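Local coordinates for actin binding protein family protein (PDB 6K2F) that probably binds actin monomers and restrains their polymerization, this chain being the N-terminal ADF-homology domain of an amoebal twinfilin, at residues A[20-25]-A[37-43]; A[45-50]-A[127-131]. One frame throughout, in Å; residues are numbered along the deposited sequence.

Interaction 1: residues A[20-25]-A[37-43]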
# COMPACT_ATOMS: atom_id res chain seq x y z
N ASN A 20 4.96 -0.23 4.27
CA ASN A 20 3.78 -1.13 4.44
C ASN A 20 2.49 -0.31 4.60
O ASN A 20 1.55 -0.79 5.23
CB ASN A 20 3.94 -2.10 5.61
CG ASN A 20 4.17 -1.43 6.95
OD1 ASN A 20 4.32 -0.21 7.03
ND2 ASN A 20 4.21 -2.23 8.00
N GLY A 21 2.44 0.84 3.97
CA GLY A 21 1.24 1.70 3.89
C GLY A 21 1.52 2.76 2.86
O GLY A 21 2.68 2.85 2.41
N ARG A 22 0.52 3.57 2.53
CA ARG A 22 0.68 4.57 1.46
C ARG A 22 0.71 5.99 2.04
O ARG A 22 1.53 6.79 1.56
CB ARG A 22 -0.43 4.42 0.43
CG ARG A 22 -0.31 5.42 -0.71
CD ARG A 22 0.98 5.32 -1.52
NE ARG A 22 1.01 4.08 -2.28
CZ ARG A 22 2.04 3.65 -2.99
NH1 ARG A 22 3.17 4.33 -3.02
NH2 ARG A 22 1.95 2.51 -3.64
N PHE A 23 -0.23 6.36 2.90
CA PHE A 23 -0.22 7.76 3.37
C PHE A 23 -0.78 7.91 4.78
O PHE A 23 -1.49 7.06 5.28
CB PHE A 23 -0.92 8.67 2.36
CG PHE A 23 -2.40 8.51 2.14
CD1 PHE A 23 -3.32 9.06 3.02
CD2 PHE A 23 -2.87 7.97 0.96
CE1 PHE A 23 -4.67 9.03 2.73
CE2 PHE A 23 -4.23 7.95 0.67
CZ PHE A 23 -5.12 8.48 1.56
N ILE A 24 -0.40 9.04 5.35
CA ILE A 24 -0.82 9.47 6.70
C ILE A 24 -1.43 10.85 6.54
O ILE A 24 -0.80 11.72 5.98
CB ILE A 24 0.37 9.52 7.67
CG1 ILE A 24 1.06 8.16 7.77
CG2 ILE A 24 -0.10 10.03 9.03
CD1 ILE A 24 2.44 8.21 8.42
N GLN A 25 -2.67 11.00 6.98
CA GLN A 25 -3.32 12.32 7.03
C GLN A 25 -3.04 12.87 8.42
O GLN A 25 -3.14 12.08 9.39
CB GLN A 25 -4.82 12.24 6.79
CG GLN A 25 -5.48 13.61 6.75
CD GLN A 25 -6.95 13.46 6.43
OE1 GLN A 25 -7.57 12.47 6.80
NE2 GLN A 25 -7.50 14.45 5.77
N ALA A 37 -5.60 10.03 10.14
CA ALA A 37 -5.99 8.79 9.46
C ALA A 37 -4.77 8.20 8.77
O ALA A 37 -3.81 8.95 8.48
CB ALA A 37 -7.06 9.08 8.42
N ILE A 38 -4.81 6.89 8.58
CA ILE A 38 -3.74 6.15 7.87
C ILE A 38 -4.40 5.31 6.79
O ILE A 38 -5.37 4.60 7.10
CB ILE A 38 -2.95 5.28 8.85
CG1 ILE A 38 -2.35 6.12 9.99
CG2 ILE A 38 -1.91 4.48 8.09
CD1 ILE A 38 -2.04 5.31 11.21
N GLU A 39 -3.87 5.38 5.57
CA GLU A 39 -4.35 4.59 4.42
C GLU A 39 -3.27 3.59 4.02
O GLU A 39 -2.15 4.02 3.65
CB GLU A 39 -4.69 5.51 3.26
CG GLU A 39 -5.07 4.79 1.98
CD GLU A 39 -6.20 3.79 2.11
OE1 GLU A 39 -7.32 4.21 2.53
OE2 GLU A 39 -5.99 2.60 1.78
N GLN A 40 -3.62 2.30 4.06
CA GLN A 40 -2.72 1.18 3.69
C GLN A 40 -2.40 1.32 2.20
O GLN A 40 -1.25 1.06 1.82
CB GLN A 40 -3.40 -0.15 3.99
CG GLN A 40 -2.60 -1.35 3.51
CD GLN A 40 -1.27 -1.43 4.21
OE1 GLN A 40 -1.19 -1.36 5.44
NE2 GLN A 40 -0.22 -1.61 3.43
N GLY A 41 -3.40 1.66 1.39
CA GLY A 41 -3.24 1.71 -0.07
C GLY A 41 -2.81 0.36 -0.62
O GLY A 41 -3.15 -0.70 -0.04
N THR A 42 -2.08 0.39 -1.74
CA THR A 42 -1.75 -0.78 -2.57
C THR A 42 -0.32 -0.62 -3.10
O THR A 42 0.36 0.35 -2.73
CB THR A 42 -2.77 -0.96 -3.72
OG1 THR A 42 -2.55 0.08 -4.67
CG2 THR A 42 -4.21 -0.93 -3.26
N SER A 43 0.09 -1.50 -3.98
CA SER A 43 1.40 -1.39 -4.66
C SER A 43 1.29 -0.44 -5.86
O SER A 43 2.30 -0.30 -6.56
CB SER A 43 1.86 -2.74 -5.07
OG SER A 43 0.99 -3.27 -6.04
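The ring of Phe-23 turns one face to the start of the Glu-39 side chain: Glu-39 CB sits 3.4 Å from the ring centroid, 11° off the normal, a CH-pi contact over the face. Phe-23 can offer that face because its CG stands between backbone N and carbonyl carbon (chi1 67°). Glu-39 CG, anti to the backbone N, lies near Phe-23 CE2, and the bend at chi2 then turns the carboxylate back to its own chain, where OE2 accepts Gly-41 N through the anti lone pair; OE1 is held by Tyr-55, whose ring also meets Phe-23 edge-to-face. Strands 23-29 and 32-39 form an antiparallel hairpin of the ADF-homology sheet, and here its regular pairing ends in a classic beta bulge: Glu-39 O takes both Arg-22 N, at 2.9 Å, and Phe-23 N, at 3.1 Å, each in the carbonyl plane. From the bulge itself the Arg-22 side chain leaves and bends twice, passing Gly-41 and bringing NH2 within 2.8 Å of Thr-42 O, a hydrogen bond tilted from the guanidinium plane. A salt bridge to Glu-69 further fixes that buried group. Gln-40 folds back at chi2, and its NE2 meets Asn-20 O at 2.7 Å from above the carbonyl plane; the bond is bent (132°) and poorly directed, and the amide placement is uncertain.

Interaction 2: residues A[45-50]-A[127-131]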
# COMPACT_ATOMS: atom_id res chain seq x y z
N PHE A 45 0.90 3.15 -7.05
CA PHE A 45 1.04 4.57 -6.65
C PHE A 45 -0.02 5.42 -7.36
O PHE A 45 -0.68 6.24 -6.73
CB PHE A 45 2.45 5.04 -7.02
CG PHE A 45 2.66 6.53 -6.94
CD1 PHE A 45 2.99 7.12 -5.74
CD2 PHE A 45 2.54 7.34 -8.06
CE1 PHE A 45 3.23 8.48 -5.66
CE2 PHE A 45 2.77 8.70 -7.97
CZ PHE A 45 3.11 9.27 -6.77
N ASP A 46 -0.17 5.20 -8.66
CA ASP A 46 -1.08 6.03 -9.50
C ASP A 46 -2.52 5.91 -8.99
O ASP A 46 -3.16 6.95 -8.76
CB ASP A 46 -0.98 5.63 -10.96
CG ASP A 46 0.34 6.00 -11.62
OD1 ASP A 46 0.96 7.00 -11.21
OD2 ASP A 46 0.74 5.28 -12.54
N ALA A 47 -3.00 4.68 -8.81
CA ALA A 47 -4.36 4.40 -8.29
C ALA A 47 -4.50 5.02 -6.90
O ALA A 47 -5.53 5.64 -6.59
CB ALA A 47 -4.59 2.91 -8.22
N ASP A 48 -3.47 4.88 -6.07
CA ASP A 48 -3.57 5.30 -4.65
C ASP A 48 -3.70 6.82 -4.55
O ASP A 48 -4.26 7.31 -3.55
CB ASP A 48 -2.41 4.78 -3.81
CG ASP A 48 -2.42 3.29 -3.51
OD1 ASP A 48 -3.34 2.54 -4.00
OD2 ASP A 48 -1.49 2.86 -2.79
N LEU A 49 -3.22 7.58 -5.55
CA LEU A 49 -3.33 9.06 -5.47
C LEU A 49 -4.80 9.44 -5.30
O LEU A 49 -5.08 10.42 -4.59
CB LEU A 49 -2.71 9.71 -6.71
CG LEU A 49 -1.19 9.79 -6.70
CD1 LEU A 49 -0.65 10.14 -8.08
CD2 LEU A 49 -0.73 10.80 -5.66
N ASP A 50 -5.71 8.70 -5.94
CA ASP A 50 -7.15 9.06 -5.90
C ASP A 50 -7.73 8.78 -4.51
O ASP A 50 -8.79 9.39 -4.17
CB ASP A 50 -7.91 8.36 -7.02
CG ASP A 50 -7.66 8.99 -8.38
OD1 ASP A 50 -7.28 10.18 -8.41
OD2 ASP A 50 -7.88 8.30 -9.40
N GLY A 127 -5.55 13.97 -6.06
CA GLY A 127 -5.79 12.80 -6.90
C GLY A 127 -4.76 12.68 -8.01
O GLY A 127 -3.82 13.50 -8.11
N LYS A 128 -4.90 11.67 -8.84
CA LYS A 128 -3.95 11.42 -9.96
C LYS A 128 -3.94 12.63 -10.90
O LYS A 128 -2.84 13.08 -11.30
CB LYS A 128 -4.34 10.11 -10.66
CG LYS A 128 -3.43 9.71 -11.81
CD LYS A 128 -3.95 8.52 -12.59
CE LYS A 128 -2.90 7.91 -13.50
NZ LYS A 128 -2.33 8.90 -14.44
N SER A 129 -5.11 13.16 -11.26
CA SER A 129 -5.25 14.31 -12.18
C SER A 129 -4.51 15.52 -11.62
O SER A 129 -3.79 16.22 -12.40
CB SER A 129 -6.70 14.65 -12.42
OG SER A 129 -7.34 13.62 -13.16
N GLY A 130 -4.71 15.79 -10.32
CA GLY A 130 -4.09 16.95 -9.68
C GLY A 130 -2.58 16.81 -9.64
O GLY A 130 -1.85 17.82 -9.86
N TYR A 131 -2.09 15.60 -9.42
CA TYR A 131 -0.63 15.33 -9.36
C TYR A 131 -0.01 15.56 -10.73
O TYR A 131 1.06 16.19 -10.85
CB TYR A 131 -0.38 13.90 -8.88
CG TYR A 131 1.07 13.58 -8.68
CD1 TYR A 131 1.84 14.34 -7.81
CD2 TYR A 131 1.69 12.57 -9.38
CE1 TYR A 131 3.19 14.09 -7.64
CE2 TYR A 131 3.04 12.29 -9.21
CZ TYR A 131 3.79 13.05 -8.34
OH TYR A 131 5.11 12.77 -8.15
O HOH W 1 -3.80 12.89 -4.15
O HOH W 2 -7.67 12.09 -10.51
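Helix 45-49 and the 127-131 part of helix 127-137 run at 106° to one another, the axes of these segments 8.4 Å apart, and their backbones meet most closely where Asp-50 comes within 4.1 Å of Gly-127, CA to CA. In this ADF-homology domain the contact joins the small helix that follows the first hairpin to the C-terminal helix 127-137. Leu-49 fills the angle between them. Its CB lies against the backbone around Lys-128 N, while CD1 reaches out to Tyr-131 CD2 at 3.6 Å and also touches the tyrosine CB. Phe-45, one helical turn earlier, packs beside the same leucine, which covers part of one face of its ring. The CE2 edge of the Phe-45 ring points toward the face of Tyr-131 in an offset edge-to-face pair, centroids 5.7 Å apart and planes at 75°. Tyr-131 carries CG opposite its backbone N, a setting that brings the ring against Leu-49 and Phe-45; Tyr-116 and Ile-118 of strand 114-120 also pack against it, and Phe-66 of strand 62-68 meets both Phe-45 and Leu-49. Along the outer side, the extended methylenes of Lys-128 run past Asp-46, with Lys-128 CE 3.9 Å from Asp-46 CB. Polar contacts gather round residues 127-129. Gly-127 CA makes a CA-H...O contact with Leu-49 O, and water 1 bridges that same carbonyl to Gly-127 N. Water 2 links Asp-50 OD1 to Ser-129 N, so this one oxygen serves two amides, one through solvent. The other is direct: Lys-128 N donates to Asp-50 OD1 over 2.8 Å, nearly straight at 169°, approaching from above the carboxylate plane.

Interactions 1 and 2 follow in series along the chain, their centres 13 Å apart: strand 32-39 ends within 37-43, and the loop leads almost at once into helix 45-49. The two adjoin through Asp-48, on a different side of that helix from the residues facing 127-131; it forms a salt bridge with Arg-22 and a probable hydrogen bond with Thr-42. Phe-66 of strand 62-68 touches Arg-22 of interaction 1 and Phe-45 and Leu-49 of interaction 2. One ADF-homology domain thus has its early hairpin coupled, through a single short helix, to its C-terminal helix, elements far apart in sequence.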